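Local coordinates for protein UDP-galactopyranose mutase (Deinococcus radiodurans, PDB 3HDQ) that probably interconverts UDP-galactopyranose and UDP-galactofuranose as an FAD-dependent mutase, at residues A[261-272]-A[345-353]. Numbering follows the deposited sequence.
Sequences VDAFFDFCYGKL and LYKKYEALA
The phenolic oxygen of Tyr349 is gripped by two backbone groups of the 261-272 loop: Tyr349 OH donates to Gly270 O at 2.6 Å, in the carbonyl plane and on a lone pair, and accepts from Tyr269 N at 3.0 Å. Because the side chain of Tyr349 leaves helix 340-355 with CG beside its own backbone N (chi1 -80°), its ring is carried between the short helix 261-264 and the turn that follows. Over one face lies the backbone of Asp262, whose CA stands 3.9 Å from the ring centroid; the opposite face receives the edge of Tyr269 in a T-shaped pair, planes at 70°. Tyr269 is itself covered by helix 340-355: Lys348 CB rests over one face, and the bent lysine chain brings NZ to 4.4 Å from the ring centroid, an off-centre cation-pi contact. Leu352 joins two aromatic neighbours, its CB centred over the Phe265 ring, 3.8 Å from the centroid, and its CD1 reaching Tyr269 CE2 and Cys268 SG. At the other end, Leu345 CD1 packs against Leu272 CD2 at 3.8 Å, while Val261 CG2 meets the edge of the Tyr346 ring.

The loop, which follows strand 252-257 of the FAD-binding Rossmann-like sheet, is also tied to itself. Asp262 OD2 forms a salt bridge with Lys271 NZ (2.8 Å) and accepts a hydrogen bond from Leu272 N, and a Schellman motif with Asp266 at C-prime ends the short helix. Replacing Tyr349 by a phenylalanine would probably leave Tyr269 N and Gly270 O without their shared partner and the turn less firmly held. By donating to one backbone group and accepting from another, a single buried hydroxyl thus pairs both and fixes the turn against helix 340-355.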
loop_
_atom_site.group_PDB
_atom_site.type_symbol
_atom_site.label_atom_id
_atom_site.label_comp_id
_atom_site.label_asym_id
_atom_site.label_seq_id
_atom_site.Cartn_x
_atom_site.Cartn_y
_atom_site.Cartn_z
ATOM N N VAL A 261 20.863 -17.659 -0.483
ATOM C CA VAL A 261 21.086 -19.081 -0.173
ATOM C C VAL A 261 21.951 -19.332 1.041
ATOM O O VAL A 261 21.747 -20.313 1.735
ATOM C CB VAL A 261 21.766 -19.884 -1.309
ATOM C CG1 VAL A 261 20.831 -20.959 -1.855
ATOM C CG2 VAL A 261 22.337 -18.970 -2.374
ATOM N N ASP A 262 22.956 -18.495 1.269
ATOM C CA ASP A 262 23.888 -18.798 2.343
ATOM C C ASP A 262 23.147 -18.805 3.674
ATOM O O ASP A 262 23.343 -19.703 4.489
ATOM C CB ASP A 262 25.120 -17.870 2.349
ATOM C CG ASP A 262 24.756 -16.386 2.346
ATOM O OD1 ASP A 262 23.579 -16.048 2.101
ATOM O OD2 ASP A 262 25.656 -15.553 2.587
ATOM N N ALA A 263 22.260 -17.831 3.860
ATOM C CA ALA A 263 21.497 -17.689 5.099
ATOM C C ALA A 263 20.577 -18.870 5.341
ATOM O O ALA A 263 20.366 -19.270 6.483
ATOM C CB ALA A 263 20.684 -16.391 5.093
ATOM N N PHE A 264 20.019 -19.426 4.273
ATOM C CA PHE A 264 19.116 -20.557 4.433
ATOM C C PHE A 264 19.852 -21.713 5.102
ATOM O O PHE A 264 19.285 -22.443 5.912
ATOM C CB PHE A 264 18.548 -20.992 3.088
ATOM C CG PHE A 264 17.533 -22.085 3.193
ATOM C CD1 PHE A 264 16.191 -21.785 3.384
ATOM C CD2 PHE A 264 17.913 -23.412 3.108
ATOM C CE1 PHE A 264 15.252 -22.796 3.486
ATOM C CE2 PHE A 264 16.978 -24.424 3.209
ATOM C CZ PHE A 264 15.648 -24.114 3.400
ATOM N N PHE A 265 21.127 -21.863 4.761
ATOM C CA PHE A 265 21.923 -22.949 5.292
ATOM C C PHE A 265 22.878 -22.438 6.376
ATOM O O PHE A 265 23.996 -22.936 6.526
ATOM C CB PHE A 265 22.672 -23.659 4.157
ATOM C CG PHE A 265 21.762 -24.382 3.191
ATOM C CD1 PHE A 265 21.540 -23.886 1.912
ATOM C CD2 PHE A 265 21.126 -25.562 3.564
ATOM C CE1 PHE A 265 20.705 -24.549 1.028
ATOM C CE2 PHE A 265 20.287 -26.237 2.678
ATOM C CZ PHE A 265 20.080 -25.731 1.411
ATOM N N ASP A 266 22.424 -21.437 7.124
ATOM C CA ASP A 266 23.133 -20.949 8.308
ATOM C C ASP A 266 24.603 -20.602 8.050
ATOM O O ASP A 266 25.449 -20.787 8.927
ATOM C CB ASP A 266 23.039 -21.969 9.453
ATOM C CG ASP A 266 21.614 -22.143 9.979
ATOM O OD1 ASP A 266 20.822 -21.173 9.951
ATOM O OD2 ASP A 266 21.288 -23.262 10.436
ATOM N N PHE A 267 24.902 -20.103 6.852
ATOM C CA PHE A 267 26.265 -19.704 6.501
ATOM C C PHE A 267 27.279 -20.804 6.823
ATOM O O PHE A 267 28.430 -20.524 7.160
ATOM C CB PHE A 267 26.630 -18.395 7.211
ATOM C CG PHE A 267 25.555 -17.334 7.110
ATOM C CD1 PHE A 267 25.436 -16.546 5.970
ATOM C CD2 PHE A 267 24.652 -17.140 8.149
ATOM C CE1 PHE A 267 24.442 -15.574 5.873
ATOM C CE2 PHE A 267 23.658 -16.171 8.064
ATOM C CZ PHE A 267 23.548 -15.386 6.919
ATOM N N CYS A 268 26.841 -22.054 6.710
ATOM C CA CYS A 268 27.677 -23.205 7.054
ATOM C C CYS A 268 28.971 -23.313 6.234
ATOM O O CYS A 268 29.890 -24.034 6.619
ATOM C CB CYS A 268 26.874 -24.515 6.991
ATOM S SG CYS A 268 26.446 -25.110 5.333
ATOM N N TYR A 269 29.055 -22.602 5.115
ATOM C CA TYR A 269 30.301 -22.578 4.353
ATOM C C TYR A 269 30.928 -21.191 4.354
ATOM O O TYR A 269 31.820 -20.920 3.563
ATOM C CB TYR A 269 30.105 -23.026 2.901
ATOM C CG TYR A 269 29.591 -24.438 2.701
ATOM C CD1 TYR A 269 30.329 -25.539 3.110
ATOM C CD2 TYR A 269 28.376 -24.667 2.070
ATOM C CE1 TYR A 269 29.858 -26.835 2.913
ATOM C CE2 TYR A 269 27.896 -25.952 1.868
ATOM C CZ TYR A 269 28.638 -27.031 2.295
ATOM O OH TYR A 269 28.160 -28.305 2.097
ATOM N N GLY A 270 30.457 -20.314 5.232
ATOM C CA GLY A 270 30.922 -18.938 5.245
ATOM C C GLY A 270 29.994 -18.012 4.471
ATOM O O GLY A 270 29.062 -18.465 3.805
ATOM N N LYS A 271 30.247 -16.709 4.554
ATOM C CA LYS A 271 29.359 -15.729 3.942
ATOM C C LYS A 271 29.506 -15.670 2.417
ATOM O O LYS A 271 30.606 -15.473 1.912
ATOM C CB LYS A 271 29.598 -14.344 4.552
ATOM C CG LYS A 271 28.632 -13.274 4.039
ATOM C CD LYS A 271 27.202 -13.520 4.534
ATOM C CE LYS A 271 26.209 -12.499 3.962
ATOM N NZ LYS A 271 25.860 -12.792 2.540
ATOM N N LEU A 272 28.399 -15.870 1.698
ATOM C CA LEU A 272 28.351 -15.639 0.256
ATOM C C LEU A 272 28.254 -14.127 0.046
ATOM O O LEU A 272 27.365 -13.492 0.599
ATOM C CB LEU A 272 27.106 -16.287 -0.340
ATOM C CG LEU A 272 27.265 -17.200 -1.554
ATOM C CD1 LEU A 272 25.967 -17.245 -2.353
ATOM C CD2 LEU A 272 28.457 -16.802 -2.435
ATOM N N LEU A 345 32.086 -20.731 -4.010
ATOM C CA LEU A 345 31.280 -20.820 -2.805
ATOM C C LEU A 345 29.814 -21.172 -3.106
ATOM O O LEU A 345 29.226 -22.021 -2.428
ATOM C CB LEU A 345 31.348 -19.502 -2.050
ATOM C CG LEU A 345 31.511 -19.558 -0.543
ATOM C CD1 LEU A 345 30.790 -18.392 0.076
ATOM C CD2 LEU A 345 30.999 -20.877 0.015
ATOM N N TYR A 346 29.227 -20.534 -4.119
ATOM C CA TYR A 346 27.834 -20.819 -4.454
ATOM C C TYR A 346 27.618 -22.277 -4.840
ATOM O O TYR A 346 26.626 -22.885 -4.452
ATOM C CB TYR A 346 27.283 -19.921 -5.572
ATOM C CG TYR A 346 25.917 -20.393 -6.018
ATOM C CD1 TYR A 346 24.819 -20.315 -5.163
ATOM C CD2 TYR A 346 25.733 -20.967 -7.263
ATOM C CE1 TYR A 346 23.564 -20.769 -5.556
ATOM C CE2 TYR A 346 24.478 -21.424 -7.666
ATOM C CZ TYR A 346 23.401 -21.320 -6.809
ATOM O OH TYR A 346 22.166 -21.767 -7.209
ATOM N N LYS A 347 28.539 -22.819 -5.627
ATOM C CA LYS A 347 28.481 -24.212 -6.058
ATOM C C LYS A 347 28.242 -25.159 -4.868
ATOM O O LYS A 347 27.506 -26.141 -4.970
ATOM C CB LYS A 347 29.790 -24.573 -6.754
ATOM C CG LYS A 347 29.615 -25.215 -8.123
ATOM C CD LYS A 347 29.053 -24.206 -9.123
ATOM C CE LYS A 347 29.675 -24.371 -10.512
ATOM N NZ LYS A 347 29.399 -25.704 -11.126
ATOM N N LYS A 348 28.860 -24.843 -3.736
ATOM C CA LYS A 348 28.733 -25.667 -2.542
ATOM C C LYS A 348 27.335 -25.537 -1.934
ATOM O O LYS A 348 26.752 -26.526 -1.482
ATOM C CB LYS A 348 29.786 -25.264 -1.506
ATOM C CG LYS A 348 31.182 -25.098 -2.080
ATOM C CD LYS A 348 32.022 -26.337 -1.885
ATOM C CE LYS A 348 32.401 -26.455 -0.423
ATOM N NZ LYS A 348 32.714 -25.097 0.108
ATOM N N TYR A 349 26.810 -24.315 -1.909
ATOM C CA TYR A 349 25.477 -24.080 -1.359
ATOM C C TYR A 349 24.431 -24.686 -2.268
ATOM O O TYR A 349 23.398 -25.173 -1.808
ATOM C CB TYR A 349 25.213 -22.586 -1.157
ATOM C CG TYR A 349 25.831 -22.037 0.112
ATOM C CD1 TYR A 349 26.854 -21.095 0.067
ATOM C CD2 TYR A 349 25.393 -22.469 1.358
ATOM C CE1 TYR A 349 27.416 -20.590 1.234
ATOM C CE2 TYR A 349 25.944 -21.969 2.527
ATOM C CZ TYR A 349 26.955 -21.038 2.464
ATOM O OH TYR A 349 27.500 -20.557 3.632
ATOM N N GLU A 350 24.726 -24.660 -3.561
ATOM C CA GLU A 350 23.850 -25.200 -4.586
ATOM C C GLU A 350 23.681 -26.712 -4.453
ATOM O O GLU A 350 22.600 -27.245 -4.712
ATOM C CB GLU A 350 24.401 -24.843 -5.966
ATOM C CG GLU A 350 23.590 -25.385 -7.135
ATOM C CD GLU A 350 24.145 -24.936 -8.489
ATOM O OE1 GLU A 350 23.349 -24.769 -9.436
ATOM O OE2 GLU A 350 25.375 -24.734 -8.604
ATOM N N ALA A 351 24.753 -27.401 -4.064
ATOM C CA ALA A 351 24.685 -28.842 -3.831
ATOM C C ALA A 351 23.771 -29.122 -2.651
ATOM O O ALA A 351 22.995 -30.073 -2.674
ATOM C CB ALA A 351 26.073 -29.420 -3.574
ATOM N N LEU A 352 23.867 -28.289 -1.622
ATOM C CA LEU A 352 22.953 -28.380 -0.486
ATOM C C LEU A 352 21.514 -28.130 -0.940
ATOM O O LEU A 352 20.616 -28.904 -0.624
ATOM C CB LEU A 352 23.343 -27.391 0.616
ATOM C CG LEU A 352 24.573 -27.766 1.432
ATOM C CD1 LEU A 352 24.804 -26.748 2.538
ATOM C CD2 LEU A 352 24.421 -29.179 2.007
ATOM N N ALA A 353 21.308 -27.055 -1.701
ATOM C CA ALA A 353 19.983 -26.727 -2.217
ATOM C C ALA A 353 19.378 -27.891 -2.988
ATOM O O ALA A 353 18.262 -28.309 -2.700
ATOM C CB ALA A 353 20.034 -25.468 -3.098
#